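Local coordinates for extracellular matrix-binding protein EbhA (Staphylococcus aureus, PDB 2DGJ) that probably serves as a cell wall-associated adhesin, in which repeated helical bundles form a long rod carrying extracellular matrix-binding function, at residues Asn145-Asp150 with Ala195-Ala200; Gln161-Ala166 with Asn188-Ala193. All coordinates share one frame; numbering follows the deposited sequence.

Interaction 1: residues Asn145-Asp150 with Ala195-Ala200; sequences NQNYLD and AALNGA
N147 turns its CG anti to the backbone N (chi1 -171°), which sets its carboxamide beside A200, while a bend in the chain of Q146 (chi2 -79°) brings that amide to the carbonyl of G199. N147 grips the opposite backbone twice. Its OD1 accepts from A200 N at 3.0 Å, and its main-chain O accepts from G199 N at 2.9 Å. Both donors lie in the first turn of helix 199-215, so N-H groups at a helix start are satisfied from the short helix 146-149, which thereby packs on the start of helix 199-215, consistent with a join in the string of three-helix bundles of this FIVAR/GA-repeat protein. Q146 NE2 uses both its hydrogens in the amide plane: one reaches G199 O (3.1 Å, 169°), coming from above the carbonyl plane, and the other goes to D150 OD2 at 2.6 Å. That carboxylate oxygen also accepts from V238 N. The backbones come very close here, with N147 CA 3.8 Å from G199 CA, and G199 CA makes a CH...O contact of 3.3 Å with D150 O. Beside the polar cluster, L197 CD1 lies obliquely against the ring of Y148, 3.9 Å from Y148 CD1.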
ATOM      1  N   ASN A 145      31.311  32.731  -5.765  1.00 14.41           N
ATOM      2  CA  ASN A 145      32.185  32.507  -4.612  1.00 14.36           C
ATOM      3  C   ASN A 145      33.584  32.034  -4.996  1.00 14.12           C
ATOM      4  O   ASN A 145      33.757  31.269  -5.943  1.00 14.06           O
ATOM      5  CB  ASN A 145      31.533  31.507  -3.648  1.00 14.56           C
ATOM      6  CG  ASN A 145      32.302  31.364  -2.353  1.00 14.89           C
ATOM      7  OD1 ASN A 145      33.313  30.665  -2.292  1.00 14.95           O
ATOM      8  ND2 ASN A 145      31.835  32.044  -1.311  1.00 15.20           N
ATOM      9  N   GLN A 146      34.579  32.500  -4.247  1.00 13.94           N
ATOM     10  CA  GLN A 146      35.977  32.161  -4.485  1.00 13.66           C
ATOM     11  C   GLN A 146      36.243  30.655  -4.506  1.00 13.65           C
ATOM     12  O   GLN A 146      37.157  30.193  -5.193  1.00 13.71           O
ATOM     13  CB  GLN A 146      36.836  32.834  -3.412  1.00 13.58           C
ATOM     14  CG  GLN A 146      38.354  32.687  -3.568  1.00 13.65           C
ATOM     15  CD  GLN A 146      38.867  31.339  -3.113  1.00 13.61           C
ATOM     16  OE1 GLN A 146      38.370  30.764  -2.145  1.00 13.62           O
ATOM     17  NE2 GLN A 146      39.879  30.835  -3.802  1.00 13.65           N
ATOM     18  N   ASN A 147      35.441  29.893  -3.770  1.00 13.56           N
ATOM     19  CA  ASN A 147      35.629  28.446  -3.721  1.00 13.51           C
ATOM     20  C   ASN A 147      35.323  27.802  -5.067  1.00 13.45           C
ATOM     21  O   ASN A 147      35.873  26.755  -5.399  1.00 13.38           O
ATOM     22  CB  ASN A 147      34.754  27.811  -2.642  1.00 13.54           C
ATOM     23  CG  ASN A 147      35.084  26.343  -2.420  1.00 13.61           C
ATOM     24  OD1 ASN A 147      36.177  26.002  -1.974  1.00 13.64           O
ATOM     25  ND2 ASN A 147      34.143  25.469  -2.748  1.00 13.86           N
ATOM     26  N   TYR A 148      34.436  28.424  -5.838  1.00 13.42           N
ATOM     27  CA  TYR A 148      34.106  27.910  -7.160  1.00 13.41           C
ATOM     28  C   TYR A 148      35.091  28.508  -8.152  1.00 13.45           C
ATOM     29  O   TYR A 148      35.729  27.791  -8.925  1.00 13.39           O
ATOM     30  CB  TYR A 148      32.692  28.315  -7.585  1.00 13.22           C
ATOM     31  CG  TYR A 148      32.457  28.121  -9.065  1.00 13.02           C
ATOM     32  CD1 TYR A 148      32.197  26.857  -9.597  1.00 12.90           C
ATOM     33  CD2 TYR A 148      32.573  29.193  -9.952  1.00 12.95           C
ATOM     34  CE1 TYR A 148      32.067  26.663 -10.969  1.00 12.78           C
ATOM     35  CE2 TYR A 148      32.447  29.009 -11.329  1.00 12.87           C
ATOM     36  CZ  TYR A 148      32.198  27.741 -11.829  1.00 12.80           C
ATOM     37  OH  TYR A 148      32.102  27.549 -13.186  1.00 12.76           O
ATOM     38  N   LEU A 149      35.200  29.834  -8.109  1.00 13.66           N
ATOM     39  CA  LEU A 149      36.083  30.587  -8.989  1.00 13.87           C
ATOM     40  C   LEU A 149      37.517  30.074  -9.037  1.00 14.14           C
ATOM     41  O   LEU A 149      38.067  29.882 -10.119  1.00 14.33           O
ATOM     42  CB  LEU A 149      36.078  32.064  -8.587  1.00 13.68           C
ATOM     43  CG  LEU A 149      35.196  33.030  -9.390  1.00 13.75           C
ATOM     44  CD1 LEU A 149      34.135  32.287 -10.184  1.00 13.50           C
ATOM     45  CD2 LEU A 149      34.555  34.020  -8.436  1.00 13.41           C
ATOM     46  N   ASP A 150      38.126  29.850  -7.873  1.00 14.35           N
ATOM     47  CA  ASP A 150      39.501  29.360  -7.838  1.00 14.59           C
ATOM     48  C   ASP A 150      39.597  27.841  -7.796  1.00 14.78           C
ATOM     49  O   ASP A 150      40.641  27.288  -7.455  1.00 14.81           O
ATOM     50  CB  ASP A 150      40.268  29.950  -6.646  1.00 14.43           C
ATOM     51  CG  ASP A 150      40.623  31.411  -6.848  1.00 14.28           C
ATOM     52  OD1 ASP A 150      40.659  31.851  -8.014  1.00 14.25           O
ATOM     53  OD2 ASP A 150      40.882  32.118  -5.850  1.00 14.20           O
ATOM     54  N   ALA A 195      30.532  19.663  -3.988  1.00 17.87           N
ATOM     55  CA  ALA A 195      31.359  19.322  -2.838  1.00 17.85           C
ATOM     56  C   ALA A 195      32.803  19.140  -3.271  1.00 17.85           C
ATOM     57  O   ALA A 195      33.696  19.009  -2.434  1.00 17.83           O
ATOM     58  CB  ALA A 195      30.852  18.046  -2.186  1.00 17.79           C
ATOM     59  N   ALA A 196      33.026  19.129  -4.583  1.00 17.72           N
ATOM     60  CA  ALA A 196      34.361  18.955  -5.137  1.00 17.61           C
ATOM     61  C   ALA A 196      35.105  20.285  -5.300  1.00 17.57           C
ATOM     62  O   ALA A 196      36.338  20.308  -5.266  1.00 17.61           O
ATOM     63  CB  ALA A 196      34.272  18.226  -6.479  1.00 17.62           C
ATOM     64  N   LEU A 197      34.364  21.380  -5.489  1.00 17.41           N
ATOM     65  CA  LEU A 197      34.981  22.701  -5.647  1.00 17.18           C
ATOM     66  C   LEU A 197      36.075  22.862  -4.601  1.00 17.02           C
ATOM     67  O   LEU A 197      35.819  22.700  -3.417  1.00 16.96           O
ATOM     68  CB  LEU A 197      33.937  23.812  -5.488  1.00 17.13           C
ATOM     69  CG  LEU A 197      33.089  24.233  -6.696  1.00 17.17           C
ATOM     70  CD1 LEU A 197      33.552  23.529  -7.970  1.00 16.96           C
ATOM     71  CD2 LEU A 197      31.635  23.922  -6.407  1.00 17.13           C
ATOM     72  N   ASN A 198      37.287  23.195  -5.036  1.00 16.88           N
ATOM     73  CA  ASN A 198      38.412  23.313  -4.111  1.00 16.71           C
ATOM     74  C   ASN A 198      39.150  24.652  -4.131  1.00 16.67           C
ATOM     75  O   ASN A 198      40.330  24.723  -3.773  1.00 16.45           O
ATOM     76  CB  ASN A 198      39.408  22.175  -4.386  1.00 16.53           C
ATOM     77  CG  ASN A 198      39.972  22.220  -5.796  1.00 16.52           C
ATOM     78  OD1 ASN A 198      39.345  22.751  -6.716  1.00 16.33           O
ATOM     79  ND2 ASN A 198      41.159  21.643  -5.976  1.00 16.47           N
ATOM     80  N   GLY A 199      38.458  25.710  -4.538  1.00 16.75           N
ATOM     81  CA  GLY A 199      39.090  27.015  -4.573  1.00 16.73           C
ATOM     82  C   GLY A 199      39.668  27.382  -3.220  1.00 16.86           C
ATOM     83  O   GLY A 199      40.744  27.976  -3.132  1.00 16.91           O
ATOM     84  N   ALA A 200      38.952  27.028  -2.157  1.00 16.93           N
ATOM     85  CA  ALA A 200      39.391  27.319  -0.798  1.00 17.08           C
ATOM     86  C   ALA A 200      40.739  26.667  -0.525  1.00 17.18           C
ATOM     87  O   ALA A 200      41.641  27.292   0.038  1.00 17.17           O
ATOM     88  CB  ALA A 200      38.358  26.820   0.192  1.00 16.96           C
TER

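Interaction 2: residues Gln161-Ala166 with Asn188-Ala193; sequences QAVTAA and NAVTRA
A162 O accepts the backbone N-H of A166 at 2.9 Å, an ordinary helical bond, and V190 from the facing helix lays its CG2 methyl 3.9 Å from the same oxygen. No hydrogen bond crosses between 161-166 and 188-193; the contact is made by methyl groups meeting backbone and one another. A162 is central to it. Its CB points at the other helix and rests on the peptide between A189 and V190, 3.7 Å from A189 O, with A189 CB at 4.0 Å and A193 CB slightly farther off. These two alanines, one helical turn apart, place their methyls around that of A162. V190 supplies the larger side chain. Its CG1 is anti to the backbone N (chi1 179°) and CG2 anti to the carbonyl carbon, an arrangement that sends CG2 to the CB atoms of A162 and A166, the latter at 4.0 Å, and CG1 toward V163 CG1 at 4.5 Å. With alanine at most of the meeting positions, the helix axes come within 8.4 Å of each other, running nearly antiparallel at 155°. The closest pair of CA atoms is A162 CA and V190 CA, 5.0 Å apart. Helix 112-135 packs on the same core, L132 touching A166 and A135 touching V190, and I136 just beyond it meets both. T191, directed away from this interface, and N188 instead hydrogen-bond to Q35 of the second subunit. The packing of small apolar residues between a near-antiparallel pair, with a third helix adding to the core, is consistent with a three-helix bundle, the unit from which this rod-like adhesin is built.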
ATOM      1  N   GLN A 161      28.246  21.998 -15.475  1.00 15.61           N
ATOM      2  CA  GLN A 161      27.574  20.992 -16.283  1.00 15.94           C
ATOM      3  C   GLN A 161      26.421  20.388 -15.486  1.00 15.92           C
ATOM      4  O   GLN A 161      25.277  20.358 -15.953  1.00 15.85           O
ATOM      5  CB  GLN A 161      28.571  19.905 -16.682  1.00 16.39           C
ATOM      6  CG  GLN A 161      28.093  18.999 -17.814  1.00 17.18           C
ATOM      7  CD  GLN A 161      29.174  18.034 -18.279  1.00 17.74           C
ATOM      8  OE1 GLN A 161      28.985  17.299 -19.244  1.00 18.07           O
ATOM      9  NE2 GLN A 161      30.316  18.036 -17.592  1.00 18.06           N
ATOM     10  N   ALA A 162      26.733  19.919 -14.281  1.00 15.81           N
ATOM     11  CA  ALA A 162      25.735  19.312 -13.408  1.00 15.72           C
ATOM     12  C   ALA A 162      24.492  20.185 -13.265  1.00 15.64           C
ATOM     13  O   ALA A 162      23.377  19.721 -13.479  1.00 15.54           O
ATOM     14  CB  ALA A 162      26.334  19.050 -12.038  1.00 15.69           C
ATOM     15  N   VAL A 163      24.688  21.451 -12.902  1.00 15.63           N
ATOM     16  CA  VAL A 163      23.573  22.382 -12.732  1.00 15.62           C
ATOM     17  C   VAL A 163      22.832  22.601 -14.050  1.00 15.72           C
ATOM     18  O   VAL A 163      21.604  22.682 -14.076  1.00 15.64           O
ATOM     19  CB  VAL A 163      24.056  23.746 -12.184  1.00 15.59           C
ATOM     20  CG1 VAL A 163      24.717  23.561 -10.829  1.00 15.64           C
ATOM     21  CG2 VAL A 163      25.037  24.379 -13.147  1.00 15.73           C
ATOM     22  N   THR A 164      23.583  22.691 -15.145  1.00 15.86           N
ATOM     23  CA  THR A 164      22.984  22.888 -16.460  1.00 16.01           C
ATOM     24  C   THR A 164      21.998  21.769 -16.737  1.00 16.09           C
ATOM     25  O   THR A 164      20.860  22.020 -17.129  1.00 16.17           O
ATOM     26  CB  THR A 164      24.051  22.891 -17.568  1.00 15.98           C
ATOM     27  OG1 THR A 164      24.911  24.019 -17.381  1.00 15.96           O
ATOM     28  CG2 THR A 164      23.397  22.959 -18.962  1.00 16.04           C
ATOM     29  N   ALA A 165      22.442  20.534 -16.532  1.00 16.21           N
ATOM     30  CA  ALA A 165      21.596  19.367 -16.748  1.00 16.30           C
ATOM     31  C   ALA A 165      20.400  19.444 -15.796  1.00 16.39           C
ATOM     32  O   ALA A 165      19.248  19.266 -16.202  1.00 16.50           O
ATOM     33  CB  ALA A 165      22.398  18.089 -16.498  1.00 16.11           C
ATOM     34  N   ALA A 166      20.688  19.727 -14.531  1.00 16.38           N
ATOM     35  CA  ALA A 166      19.657  19.844 -13.511  1.00 16.50           C
ATOM     36  C   ALA A 166      18.574  20.829 -13.938  1.00 16.63           C
ATOM     37  O   ALA A 166      17.384  20.527 -13.855  1.00 16.64           O
ATOM     38  CB  ALA A 166      20.278  20.302 -12.202  1.00 16.28           C
ATOM     39  N   ASN A 188      22.731  13.630  -7.632  1.00 19.07           N
ATOM     40  CA  ASN A 188      24.058  13.210  -7.204  1.00 19.01           C
ATOM     41  C   ASN A 188      25.131  14.005  -7.934  1.00 18.84           C
ATOM     42  O   ASN A 188      26.148  14.366  -7.344  1.00 18.89           O
ATOM     43  CB  ASN A 188      24.254  11.718  -7.465  1.00 19.14           C
ATOM     44  CG  ASN A 188      23.666  10.852  -6.371  1.00 19.51           C
ATOM     45  OD1 ASN A 188      24.181  10.816  -5.252  1.00 19.87           O
ATOM     46  ND2 ASN A 188      22.580  10.154  -6.683  1.00 19.77           N
ATOM     47  N   ALA A 189      24.891  14.278  -9.213  1.00 18.65           N
ATOM     48  CA  ALA A 189      25.837  15.022 -10.042  1.00 18.38           C
ATOM     49  C   ALA A 189      26.126  16.383  -9.437  1.00 18.22           C
ATOM     50  O   ALA A 189      27.282  16.764  -9.285  1.00 18.19           O
ATOM     51  CB  ALA A 189      25.291  15.186 -11.465  1.00 18.32           C
ATOM     52  N   VAL A 190      25.068  17.110  -9.093  1.00 18.13           N
ATOM     53  CA  VAL A 190      25.206  18.435  -8.498  1.00 18.10           C
ATOM     54  C   VAL A 190      25.912  18.369  -7.145  1.00 18.18           C
ATOM     55  O   VAL A 190      26.879  19.091  -6.903  1.00 18.21           O
ATOM     56  CB  VAL A 190      23.827  19.102  -8.294  1.00 17.97           C
ATOM     57  CG1 VAL A 190      23.996  20.472  -7.652  1.00 17.88           C
ATOM     58  CG2 VAL A 190      23.116  19.234  -9.619  1.00 17.76           C
ATOM     59  N   THR A 191      25.416  17.496  -6.272  1.00 18.30           N
ATOM     60  CA  THR A 191      25.966  17.320  -4.935  1.00 18.40           C
ATOM     61  C   THR A 191      27.464  17.028  -4.928  1.00 18.51           C
ATOM     62  O   THR A 191      28.232  17.718  -4.264  1.00 18.58           O
ATOM     63  CB  THR A 191      25.247  16.181  -4.186  1.00 18.45           C
ATOM     64  OG1 THR A 191      23.851  16.483  -4.070  1.00 18.44           O
ATOM     65  CG2 THR A 191      25.840  16.015  -2.798  1.00 18.35           C
ATOM     66  N   ARG A 192      27.880  16.000  -5.658  1.00 18.63           N
ATOM     67  CA  ARG A 192      29.291  15.634  -5.704  1.00 18.77           C
ATOM     68  C   ARG A 192      30.184  16.652  -6.418  1.00 18.64           C
ATOM     69  O   ARG A 192      31.328  16.878  -6.012  1.00 18.59           O
ATOM     70  CB  ARG A 192      29.437  14.240  -6.327  1.00 19.14           C
ATOM     71  CG  ARG A 192      28.908  13.168  -5.382  1.00 19.82           C
ATOM     72  CD  ARG A 192      28.980  11.743  -5.912  1.00 20.34           C
ATOM     73  NE  ARG A 192      28.613  10.805  -4.851  1.00 20.81           N
ATOM     74  CZ  ARG A 192      28.352   9.512  -5.029  1.00 20.97           C
ATOM     75  NH1 ARG A 192      28.397   8.980  -6.244  1.00 21.24           N
ATOM     76  NH2 ARG A 192      28.030   8.752  -3.986  1.00 20.90           N
ATOM     77  N   ALA A 193      29.662  17.275  -7.469  1.00 18.40           N
ATOM     78  CA  ALA A 193      30.435  18.269  -8.206  1.00 18.29           C
ATOM     79  C   ALA A 193      30.659  19.506  -7.346  1.00 18.22           C
ATOM     80  O   ALA A 193      31.743  20.080  -7.339  1.00 18.32           O
ATOM     81  CB  ALA A 193      29.713  18.657  -9.483  1.00 18.23           C
TER

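Overall arrangement
The segments of interaction 2 fall between those of interaction 1 along the chain, which runs through 145-150, 161-166, 188-193 and 195-200 in that order, and the centres of the two contacts are about 15 Å apart. Helix 146-149 is followed by helix 153-170, and helix 180-194 by helix 199-215, so both contacts join the same two lengths of chain. Interaction 2, nearer the centre of the rod-like chain, is apolar; interaction 1, farther out, is largely polar and joins the short helix 146-149 to the start of helix 199-215. Both also touch the second subunit. Together they suggest how a bundle's core is continued into the following helix, in keeping with a rod of connected bundles.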